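Local coordinates for xylanase and alpha-amylase inhibitor protein (Scadoxus multiflorus, PDB 3MU7), which inhibits xylanase and alpha-amylase and is built on the TIM barrel of glycosyl hydrolase family 18, at residues L3-Q11 with N26-F34; Y228-F239 with S262-G270. All coordinates share one frame; numbering follows the deposited sequence.

Contact 1: L3-Q11 with N26-F34. With PEG (di(hydroxyethyl)ether), chain H.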
loop_
_atom_site.group_PDB
_atom_site.type_symbol
_atom_site.label_atom_id
_atom_site.label_comp_id
_atom_site.label_asym_id
_atom_site.label_seq_id
_atom_site.Cartn_x
_atom_site.Cartn_y
_atom_site.Cartn_z
ATOM N N LEU A 3 17.453 -4.557 0.602
ATOM C CA LEU A 3 16.007 -4.632 1.004
ATOM C C LEU A 3 15.130 -3.408 0.781
ATOM O O LEU A 3 15.370 -2.325 1.310
ATOM C CB LEU A 3 15.824 -5.017 2.493
ATOM C CG LEU A 3 14.402 -5.470 2.926
ATOM C CD1 LEU A 3 14.153 -6.921 2.537
ATOM C CD2 LEU A 3 14.208 -5.291 4.430
ATOM N N ASP A 4 14.095 -3.621 -0.055
ATOM C CA ASP A 4 13.081 -2.618 -0.349
ATOM C C ASP A 4 11.976 -2.713 0.693
ATOM O O ASP A 4 11.439 -3.789 0.970
ATOM C CB ASP A 4 12.494 -2.790 -1.752
ATOM C CG ASP A 4 13.473 -2.414 -2.850
ATOM O OD1 ASP A 4 14.386 -1.603 -2.599
ATOM O OD2 ASP A 4 13.317 -2.926 -3.977
ATOM N N ILE A 5 11.651 -1.556 1.260
ATOM C CA ILE A 5 10.588 -1.423 2.247
ATOM C C ILE A 5 9.538 -0.446 1.736
ATOM O O ILE A 5 9.863 0.676 1.325
ATOM C CB ILE A 5 11.124 -0.952 3.628
ATOM C CG1 ILE A 5 12.237 -1.884 4.122
ATOM C CG2 ILE A 5 9.984 -0.832 4.657
ATOM C CD1 ILE A 5 12.816 -1.506 5.460
ATOM N N ALA A 6 8.284 -0.885 1.749
ATOM C CA ALA A 6 7.142 -0.013 1.511
ATOM C C ALA A 6 6.548 0.354 2.867
ATOM O O ALA A 6 6.484 -0.479 3.767
ATOM C CB ALA A 6 6.107 -0.714 0.661
ATOM N N VAL A 7 6.103 1.592 3.027
ATOM C CA VAL A 7 5.506 1.994 4.291
ATOM C C VAL A 7 4.254 2.825 4.046
ATOM O O VAL A 7 4.224 3.655 3.130
ATOM C CB VAL A 7 6.540 2.748 5.190
ATOM C CG1 VAL A 7 6.899 4.115 4.622
ATOM C CG2 VAL A 7 6.044 2.864 6.629
ATOM N N TYR A 8 3.227 2.599 4.855
ATOM C CA TYR A 8 2.055 3.461 4.836
ATOM C C TYR A 8 2.316 4.730 5.630
ATOM O O TYR A 8 2.906 4.692 6.714
ATOM C CB TYR A 8 0.838 2.735 5.389
ATOM C CG TYR A 8 0.168 1.835 4.376
ATOM C CD1 TYR A 8 0.526 0.492 4.259
ATOM C CD2 TYR A 8 -0.815 2.332 3.523
ATOM C CE1 TYR A 8 -0.095 -0.337 3.328
ATOM C CE2 TYR A 8 -1.447 1.509 2.591
ATOM C CZ TYR A 8 -1.072 0.178 2.498
ATOM O OH TYR A 8 -1.679 -0.666 1.596
ATOM N N TRP A 9 1.845 5.840 5.077
ATOM C CA TRP A 9 1.956 7.157 5.693
ATOM C C TRP A 9 0.568 7.793 5.676
ATOM O O TRP A 9 -0.244 7.490 4.795
ATOM C CB TRP A 9 2.961 8.023 4.917
ATOM C CG TRP A 9 3.200 9.353 5.560
ATOM C CD1 TRP A 9 4.167 9.651 6.470
ATOM C CD2 TRP A 9 2.436 10.552 5.372
ATOM N NE1 TRP A 9 4.063 10.970 6.856
ATOM C CE2 TRP A 9 3.005 11.540 6.204
ATOM C CE3 TRP A 9 1.339 10.894 4.571
ATOM C CZ2 TRP A 9 2.502 12.842 6.275
ATOM C CZ3 TRP A 9 0.837 12.192 4.643
ATOM C CH2 TRP A 9 1.428 13.149 5.487
ATOM N N GLY A 10 0.283 8.653 6.653
ATOM C CA GLY A 10 -0.958 9.420 6.653
ATOM C C GLY A 10 -1.917 9.074 7.772
ATOM O O GLY A 10 -3.022 9.609 7.819
ATOM N N GLN A 11 -1.481 8.189 8.670
ATOM C CA GLN A 11 -2.330 7.599 9.707
ATOM C C GLN A 11 -2.431 8.384 11.012
ATOM O O GLN A 11 -3.207 8.004 11.882
ATOM C CB GLN A 11 -1.882 6.156 9.998
ATOM C CG GLN A 11 -2.157 5.175 8.855
ATOM C CD GLN A 11 -1.314 5.448 7.609
ATOM O OE1 GLN A 11 -0.083 5.468 7.670
ATOM N NE2 GLN A 11 -1.975 5.633 6.474
ATOM N N ASN A 26 14.958 4.904 4.420
ATOM C CA ASN A 26 14.599 3.516 4.722
ATOM C C ASN A 26 13.625 2.890 3.737
ATOM O O ASN A 26 13.458 1.666 3.733
ATOM C CB ASN A 26 14.016 3.403 6.129
ATOM C CG ASN A 26 15.056 3.556 7.207
ATOM O OD1 ASN A 26 16.210 3.893 6.934
ATOM N ND2 ASN A 26 14.652 3.318 8.447
ATOM N N TYR A 27 12.976 3.716 2.920
ATOM C CA TYR A 27 11.813 3.270 2.157
ATOM C C TYR A 27 11.961 3.443 0.659
ATOM O O TYR A 27 12.428 4.484 0.192
ATOM C CB TYR A 27 10.568 4.031 2.615
ATOM C CG TYR A 27 10.408 4.123 4.110
ATOM C CD1 TYR A 27 10.520 5.350 4.760
ATOM C CD2 TYR A 27 10.164 2.988 4.878
ATOM C CE1 TYR A 27 10.374 5.445 6.122
ATOM C CE2 TYR A 27 10.004 3.075 6.244
ATOM C CZ TYR A 27 10.115 4.310 6.863
ATOM O OH TYR A 27 9.964 4.444 8.220
ATOM N N ALA A 28 11.520 2.434 -0.083
ATOM C CA ALA A 28 11.453 2.492 -1.534
ATOM C C ALA A 28 10.092 3.015 -2.005
ATOM O O ALA A 28 9.990 3.600 -3.079
ATOM C CB ALA A 28 11.724 1.113 -2.121
ATOM N N TYR A 29 9.054 2.773 -1.207
ATOM C CA TYR A 29 7.695 3.227 -1.499
ATOM C C TYR A 29 7.129 3.841 -0.242
ATOM O O TYR A 29 7.271 3.272 0.850
ATOM C CB TYR A 29 6.761 2.065 -1.819
ATOM C CG TYR A 29 6.972 1.314 -3.098
ATOM C CD1 TYR A 29 6.286 1.678 -4.256
ATOM C CD2 TYR A 29 7.790 0.188 -3.141
ATOM C CE1 TYR A 29 6.439 0.965 -5.444
ATOM C CE2 TYR A 29 7.952 -0.534 -4.327
ATOM C CZ TYR A 29 7.274 -0.137 -5.468
ATOM O OH TYR A 29 7.434 -0.844 -6.638
ATOM N N VAL A 30 6.445 4.969 -0.407
ATOM C CA VAL A 30 5.612 5.538 0.649
ATOM C C VAL A 30 4.194 5.606 0.106
ATOM O O VAL A 30 3.960 6.123 -0.988
ATOM C CB VAL A 30 6.114 6.915 1.132
ATOM C CG1 VAL A 30 5.163 7.485 2.163
ATOM C CG2 VAL A 30 7.487 6.785 1.751
ATOM N N ILE A 31 3.267 5.030 0.866
ATOM C CA ILE A 31 1.900 4.879 0.423
ATOM C C ILE A 31 1.021 5.782 1.277
ATOM O O ILE A 31 0.825 5.541 2.474
ATOM C CB ILE A 31 1.417 3.417 0.557
ATOM C CG1 ILE A 31 2.434 2.429 -0.039
ATOM C CG2 ILE A 31 0.038 3.275 -0.070
ATOM C CD1 ILE A 31 2.239 0.992 0.445
ATOM N N ILE A 32 0.509 6.842 0.660
ATOM C CA ILE A 32 -0.369 7.773 1.362
ATOM C C ILE A 32 -1.761 7.161 1.499
ATOM O O ILE A 32 -2.399 6.846 0.486
ATOM C CB ILE A 32 -0.473 9.119 0.611
ATOM C CG1 ILE A 32 0.899 9.789 0.461
ATOM C CG2 ILE A 32 -1.460 10.046 1.331
ATOM C CD1 ILE A 32 0.913 10.894 -0.572
ATOM N N GLY A 33 -2.225 6.977 2.734
ATOM C CA GLY A 33 -3.570 6.450 2.961
ATOM C C GLY A 33 -4.423 7.469 3.691
ATOM O O GLY A 33 -3.929 8.107 4.617
ATOM N N PHE A 34 -5.695 7.658 3.319
ATOM C CA PHE A 34 -6.440 6.888 2.311
ATOM C C PHE A 34 -7.477 7.761 1.632
ATOM O O PHE A 34 -8.024 8.695 2.244
ATOM C CB PHE A 34 -7.211 5.731 2.968
ATOM C CG PHE A 34 -6.324 4.685 3.553
ATOM C CD1 PHE A 34 -5.813 3.669 2.756
ATOM C CD2 PHE A 34 -5.957 4.744 4.893
ATOM C CE1 PHE A 34 -4.954 2.717 3.288
ATOM C CE2 PHE A 34 -5.094 3.806 5.432
ATOM C CZ PHE A 34 -4.588 2.791 4.629
HETATM C C1 PEG H . 15.396 5.413 -2.210
HETATM O O1 PEG H . 15.318 4.967 -0.884
HETATM C C2 PEG H . 15.025 4.320 -3.268
HETATM O O2 PEG H . 15.013 2.922 -2.876
HETATM C C3 PEG H . 14.245 2.162 -3.812
HETATM C C4 PEG H . 14.817 1.468 -5.029
HETATM O O4 PEG H . 14.837 0.068 -4.857
HETATM O O HOH W 1 13.817 0.389 1.365
HETATM O O HOH W 2 -4.547 6.927 7.137
#
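Ala-6, Val-7, Tyr-8 and Trp-9 pair with Tyr-29, Val-30, Ile-31 and Ile-32 as two parallel strands, their axes 25° apart. The backbone bonds alternate: Val-7 N gives to Tyr-29 O, Ile-31 N to Val-7 O (2.8 Å), Trp-9 N to Ile-31 O and Gly-33 N to Trp-9 O. At the start, Ile-5 O takes Ala-28 N and, weakly, Tyr-29 N. A water joins Leu-3 O, Ile-5 N and Asn-26 O. PEG hydrogen-bonds to Asp-4 OD1 through O4 and to Tyr-27 O through O1.

Val-7 CG1 sits over the centre of the Tyr-27 ring, 3.5 Å from its centroid, a CH-pi contact. It reaches the ring because it lies between the backbone N and carbonyl carbon (chi1 69°). Ile-5 CG2 meets the edge of the same ring, 3.8 Å from Tyr-27 CD2. Val-30 CG1 touches Trp-9 CB at 3.6 Å. On the sheet face of Tyr-8 and Ile-31, Ile-31 CD1 lies over the Tyr-8 ring, 4.0 Å from its centroid (CH-pi); Ile-31 CG2 touches Tyr-8 CE2 at 3.5 Å. The Gly-33 to Phe-34 peptide is cis, and the Phe-34 ring meets Tyr-8 obliquely.

These strands and helix 18-23 form a beta-alpha-beta unit of the TIM barrel. Tyr-8 OH bonds to Asp-122 and His-124, Tyr-27 OH to Asp-259 and Arg-16. Both buried phenols thus have polar partners at the tip, while aliphatic groups pack on their rings.

Contact 2: Y228-F239 with S262-G270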
loop_
_atom_site.group_PDB
_atom_site.type_symbol
_atom_site.label_atom_id
_atom_site.label_comp_id
_atom_site.label_asym_id
_atom_site.label_seq_id
_atom_site.Cartn_x
_atom_site.Cartn_y
_atom_site.Cartn_z
ATOM N N TYR A 228 2.368 -8.950 15.404
ATOM C CA TYR A 228 3.679 -8.320 15.517
ATOM C C TYR A 228 4.767 -9.372 15.649
ATOM O O TYR A 228 4.656 -10.260 16.412
ATOM C CB TYR A 228 3.754 -7.361 16.730
ATOM C CG TYR A 228 5.114 -6.763 16.908
ATOM C CD1 TYR A 228 5.560 -5.751 16.061
ATOM C CD2 TYR A 228 5.991 -7.244 17.876
ATOM C CE1 TYR A 228 6.813 -5.214 16.188
ATOM C CE2 TYR A 228 7.247 -6.695 18.008
ATOM C CZ TYR A 228 7.651 -5.701 17.161
ATOM O OH TYR A 228 8.892 -5.166 17.229
ATOM N N MET A 229 5.783 -9.186 14.859
ATOM C CA MET A 229 6.941 -10.024 14.837
ATOM C C MET A 229 8.177 -9.160 14.915
ATOM O O MET A 229 8.406 -8.321 14.125
ATOM C CB MET A 229 6.939 -10.824 13.521
ATOM C CG MET A 229 8.028 -11.894 13.455
ATOM S SD MET A 229 7.789 -12.931 11.971
ATOM C CE MET A 229 8.936 -14.320 12.319
ATOM N N PRO A 230 8.970 -9.375 15.958
ATOM C CA PRO A 230 10.146 -8.555 16.173
ATOM C C PRO A 230 11.127 -8.552 14.983
ATOM O O PRO A 230 11.250 -9.546 14.337
ATOM C CB PRO A 230 10.807 -9.269 17.406
ATOM C CG PRO A 230 9.837 -9.771 18.046
ATOM C CD PRO A 230 8.746 -10.224 17.126
ATOM N N PRO A 231 11.810 -7.470 14.736
ATOM C CA PRO A 231 12.583 -7.372 13.538
ATOM C C PRO A 231 13.729 -8.411 13.483
ATOM O O PRO A 231 14.074 -8.939 12.419
ATOM C CB PRO A 231 13.107 -5.972 13.543
ATOM C CG PRO A 231 12.957 -5.536 14.905
ATOM C CD PRO A 231 11.830 -6.180 15.490
ATOM N N THR A 232 14.298 -8.768 14.651
ATOM C CA THR A 232 15.341 -9.820 14.615
ATOM C C THR A 232 14.737 -11.162 14.217
ATOM O O THR A 232 15.448 -11.952 13.585
ATOM C CB THR A 232 16.014 -9.990 15.991
ATOM O OG1 THR A 232 16.672 -8.760 16.347
ATOM C CG2 THR A 232 17.028 -10.988 15.757
ATOM N N LYS A 233 13.505 -11.457 14.559
ATOM C CA LYS A 233 12.857 -12.655 14.177
ATOM C C LYS A 233 12.533 -12.639 12.663
ATOM O O LYS A 233 12.613 -13.636 11.998
ATOM C CB LYS A 233 11.639 -12.945 14.982
ATOM C CG LYS A 233 11.924 -13.271 16.431
ATOM C CD LYS A 233 10.697 -13.706 17.215
ATOM C CE LYS A 233 11.001 -14.039 18.623
ATOM N NZ LYS A 233 9.807 -14.494 19.393
ATOM N N VAL A 234 12.072 -11.475 12.147
ATOM C CA VAL A 234 11.824 -11.432 10.704
ATOM C C VAL A 234 13.138 -11.715 9.932
ATOM O O VAL A 234 13.125 -12.527 9.017
ATOM C CB VAL A 234 11.285 -10.010 10.331
ATOM C CG1 VAL A 234 11.129 -9.920 8.790
ATOM C CG2 VAL A 234 9.916 -9.715 10.982
ATOM N N LYS A 235 14.213 -11.082 10.342
ATOM C CA LYS A 235 15.479 -11.300 9.667
ATOM C C LYS A 235 15.929 -12.774 9.747
ATOM O O LYS A 235 16.411 -13.350 8.767
ATOM C CB LYS A 235 16.570 -10.373 10.245
ATOM C CG LYS A 235 16.316 -8.912 10.003
ATOM C CD LYS A 235 17.191 -8.131 11.009
ATOM C CE LYS A 235 18.420 -7.743 10.389
ATOM N NZ LYS A 235 19.180 -6.669 11.157
ATOM N N PHE A 236 15.820 -13.337 10.912
ATOM C CA PHE A 236 16.321 -14.691 11.119
ATOM C C PHE A 236 15.472 -15.750 10.489
ATOM O O PHE A 236 15.945 -16.703 9.844
ATOM C CB PHE A 236 16.429 -14.989 12.624
ATOM C CG PHE A 236 16.956 -16.332 12.923
ATOM C CD1 PHE A 236 18.355 -16.582 12.875
ATOM C CD2 PHE A 236 16.128 -17.314 13.274
ATOM C CE1 PHE A 236 18.866 -17.865 13.218
ATOM C CE2 PHE A 236 16.647 -18.623 13.590
ATOM C CZ PHE A 236 18.070 -18.864 13.604
ATOM N N SER A 237 14.116 -15.618 10.632
ATOM C CA SER A 237 13.175 -16.688 10.274
ATOM C C SER A 237 12.503 -16.485 9.020
ATOM O O SER A 237 12.094 -17.538 8.406
ATOM C CB SER A 237 12.058 -16.772 11.273
ATOM O OG SER A 237 12.484 -17.071 12.533
ATOM N N VAL A 238 12.305 -15.279 8.535
ATOM C CA VAL A 238 11.536 -15.078 7.295
ATOM C C VAL A 238 12.442 -14.902 6.102
ATOM O O VAL A 238 12.200 -15.536 5.058
ATOM C CB VAL A 238 10.636 -13.793 7.441
ATOM C CG1 VAL A 238 9.921 -13.450 6.088
ATOM C CG2 VAL A 238 9.608 -13.990 8.530
ATOM N N PHE A 239 13.450 -14.083 6.179
ATOM C CA PHE A 239 14.272 -13.743 5.047
ATOM C C PHE A 239 14.970 -14.878 4.295
ATOM O O PHE A 239 14.974 -14.848 3.115
ATOM C CB PHE A 239 15.251 -12.622 5.332
ATOM C CG PHE A 239 14.588 -11.257 5.524
ATOM C CD1 PHE A 239 13.239 -11.057 5.291
ATOM C CD2 PHE A 239 15.310 -10.208 5.948
ATOM C CE1 PHE A 239 12.659 -9.809 5.486
ATOM C CE2 PHE A 239 14.715 -8.947 6.156
ATOM C CZ PHE A 239 13.415 -8.785 5.927
ATOM N N SER A 262 9.276 2.942 16.922
ATOM C CA SER A 262 9.907 1.657 17.192
ATOM C C SER A 262 11.275 1.479 16.561
ATOM O O SER A 262 12.045 0.634 17.002
ATOM C CB SER A 262 9.004 0.548 16.684
ATOM O OG SER A 262 9.038 0.526 15.267
ATOM N N GLN A 263 11.581 2.235 15.542
ATOM C CA GLN A 263 12.758 2.073 14.699
ATOM C C GLN A 263 12.908 0.681 14.090
ATOM O O GLN A 263 13.975 0.232 13.863
ATOM C CB GLN A 263 14.038 2.515 15.452
ATOM C CG GLN A 263 13.986 3.962 15.799
ATOM C CD GLN A 263 15.327 4.491 16.241
ATOM O OE1 GLN A 263 16.311 4.407 15.567
ATOM N NE2 GLN A 263 15.332 5.049 17.361
ATOM N N PHE A 264 11.758 0.043 13.830
ATOM C CA PHE A 264 11.702 -1.288 13.224
ATOM C C PHE A 264 12.501 -1.359 11.926
ATOM O O PHE A 264 13.348 -2.246 11.763
ATOM C CB PHE A 264 10.241 -1.667 12.968
ATOM C CG PHE A 264 10.017 -3.126 12.655
ATOM C CD1 PHE A 264 9.512 -3.981 13.623
ATOM C CD2 PHE A 264 10.262 -3.633 11.383
ATOM C CE1 PHE A 264 9.273 -5.316 13.337
ATOM C CE2 PHE A 264 10.029 -4.969 11.095
ATOM C CZ PHE A 264 9.538 -5.809 12.078
ATOM N N SER A 265 12.256 -0.428 11.004
ATOM C CA SER A 265 12.982 -0.450 9.732
ATOM C C SER A 265 14.482 -0.183 9.912
ATOM O O SER A 265 15.293 -0.784 9.217
ATOM C CB SER A 265 12.378 0.498 8.694
ATOM O OG SER A 265 12.395 1.829 9.157
ATOM N N ASN A 266 14.851 0.708 10.836
ATOM C CA ASN A 266 16.271 0.891 11.175
ATOM C C ASN A 266 16.910 -0.439 11.581
ATOM O O ASN A 266 17.998 -0.778 11.110
ATOM C CB ASN A 266 16.463 1.939 12.280
ATOM C CG ASN A 266 16.432 3.367 11.755
ATOM O OD1 ASN A 266 16.565 3.611 10.556
ATOM N ND2 ASN A 266 16.270 4.323 12.666
ATOM N N LYS A 267 16.211 -1.203 12.420
ATOM C CA LYS A 267 16.702 -2.499 12.899
ATOM C C LYS A 267 16.768 -3.550 11.792
ATOM O O LYS A 267 17.725 -4.329 11.724
ATOM C CB LYS A 267 15.850 -3.003 14.066
ATOM C CG LYS A 267 15.955 -2.141 15.314
ATOM C CD LYS A 267 14.989 -2.607 16.386
ATOM C CE LYS A 267 14.921 -1.616 17.532
ATOM N NZ LYS A 267 13.859 -1.993 18.504
ATOM N N ILE A 268 15.754 -3.571 10.927
ATOM C CA ILE A 268 15.748 -4.445 9.749
ATOM C C ILE A 268 16.962 -4.162 8.858
ATOM O O ILE A 268 17.619 -5.092 8.377
ATOM C CB ILE A 268 14.430 -4.288 8.917
ATOM C CG1 ILE A 268 13.233 -4.899 9.661
ATOM C CG2 ILE A 268 14.574 -4.906 7.527
ATOM C CD1 ILE A 268 13.223 -6.437 9.752
ATOM N N LEU A 269 17.257 -2.879 8.663
ATOM C CA LEU A 269 18.305 -2.440 7.738
ATOM C C LEU A 269 19.703 -2.357 8.359
ATOM O O LEU A 269 20.690 -2.202 7.637
ATOM C CB LEU A 269 17.929 -1.090 7.118
ATOM C CG LEU A 269 16.670 -1.052 6.242
ATOM C CD1 LEU A 269 16.305 0.380 5.904
ATOM C CD2 LEU A 269 16.847 -1.885 4.972
ATOM N N GLY A 270 19.782 -2.452 9.683
ATOM C CA GLY A 270 21.063 -2.387 10.388
ATOM C C GLY A 270 21.592 -0.978 10.580
ATOM O O GLY A 270 22.794 -0.780 10.774
#
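Helix 231-242 packs against the short helix 264-269 on the outside of the TIM barrel, where Pro-231, Val-234, Lys-235 and Phe-239 surround Ile-268. The axes of its part 231-239 and of helix 264-269 cross at -38° and approach to 9.3 Å. Ile-268 is a knob in this hole: its CD1 is 3.8 Å from Pro-231 CB and also meets Val-234 CB, while its CG2 faces the edge of the Phe-239 ring.

Phe-264 fills the neighbouring place. Pro-231 CB lies over the centre of its ring, 3.8 Å from the centroid, a CH-pi contact. Met-229 O comes to the ring edge in plane, 3.2 Å from Phe-264 CE1. The ring reaches this side with CG anti to the backbone N (chi1 -166°). An ST turn bridges the break between helices 256-262 and 264-269, Phe-264 N giving to Ser-262 OG. Strand 248-254 of the barrel packs on the inner side of both helices: Leu-253 touches Phe-264, and Ile-251 touches both Ile-268 and Phe-239.

Lys-235 bends at chi3 (96°) and gives a hydrogen bond from NZ to Lys-267 O, 2.8 Å, in the carbonyl plane. A methionine in its place would probably leave Lys-267 O without this donor near the helix end. Pro-231 CG rests on the aliphatic chain of Lys-267, 3.9 Å from its CD.

Contact 1 closes before contact 2 opens along the chain, and their centres are 16 Å apart. Contact 1 lies in the barrel wall and contact 2 farther out: the centre of contact 1 is about 7 Å, and that of contact 2 about 19 Å, from the centre of the chain. Strand 248-254 links them: it pairs with strand 5-9 on one side and receives side chains of both helices of contact 2. The two also touch directly. Asn-26 ND2 probably bonds to Ser-265 OG and Asn-266 OD1, and Leu-3 packs on Ile-268. The pairing of strands 5-9 and 248-254 closes the TIM barrel, and helix 264-269 packs outside this seam, against residues just before the first two strands.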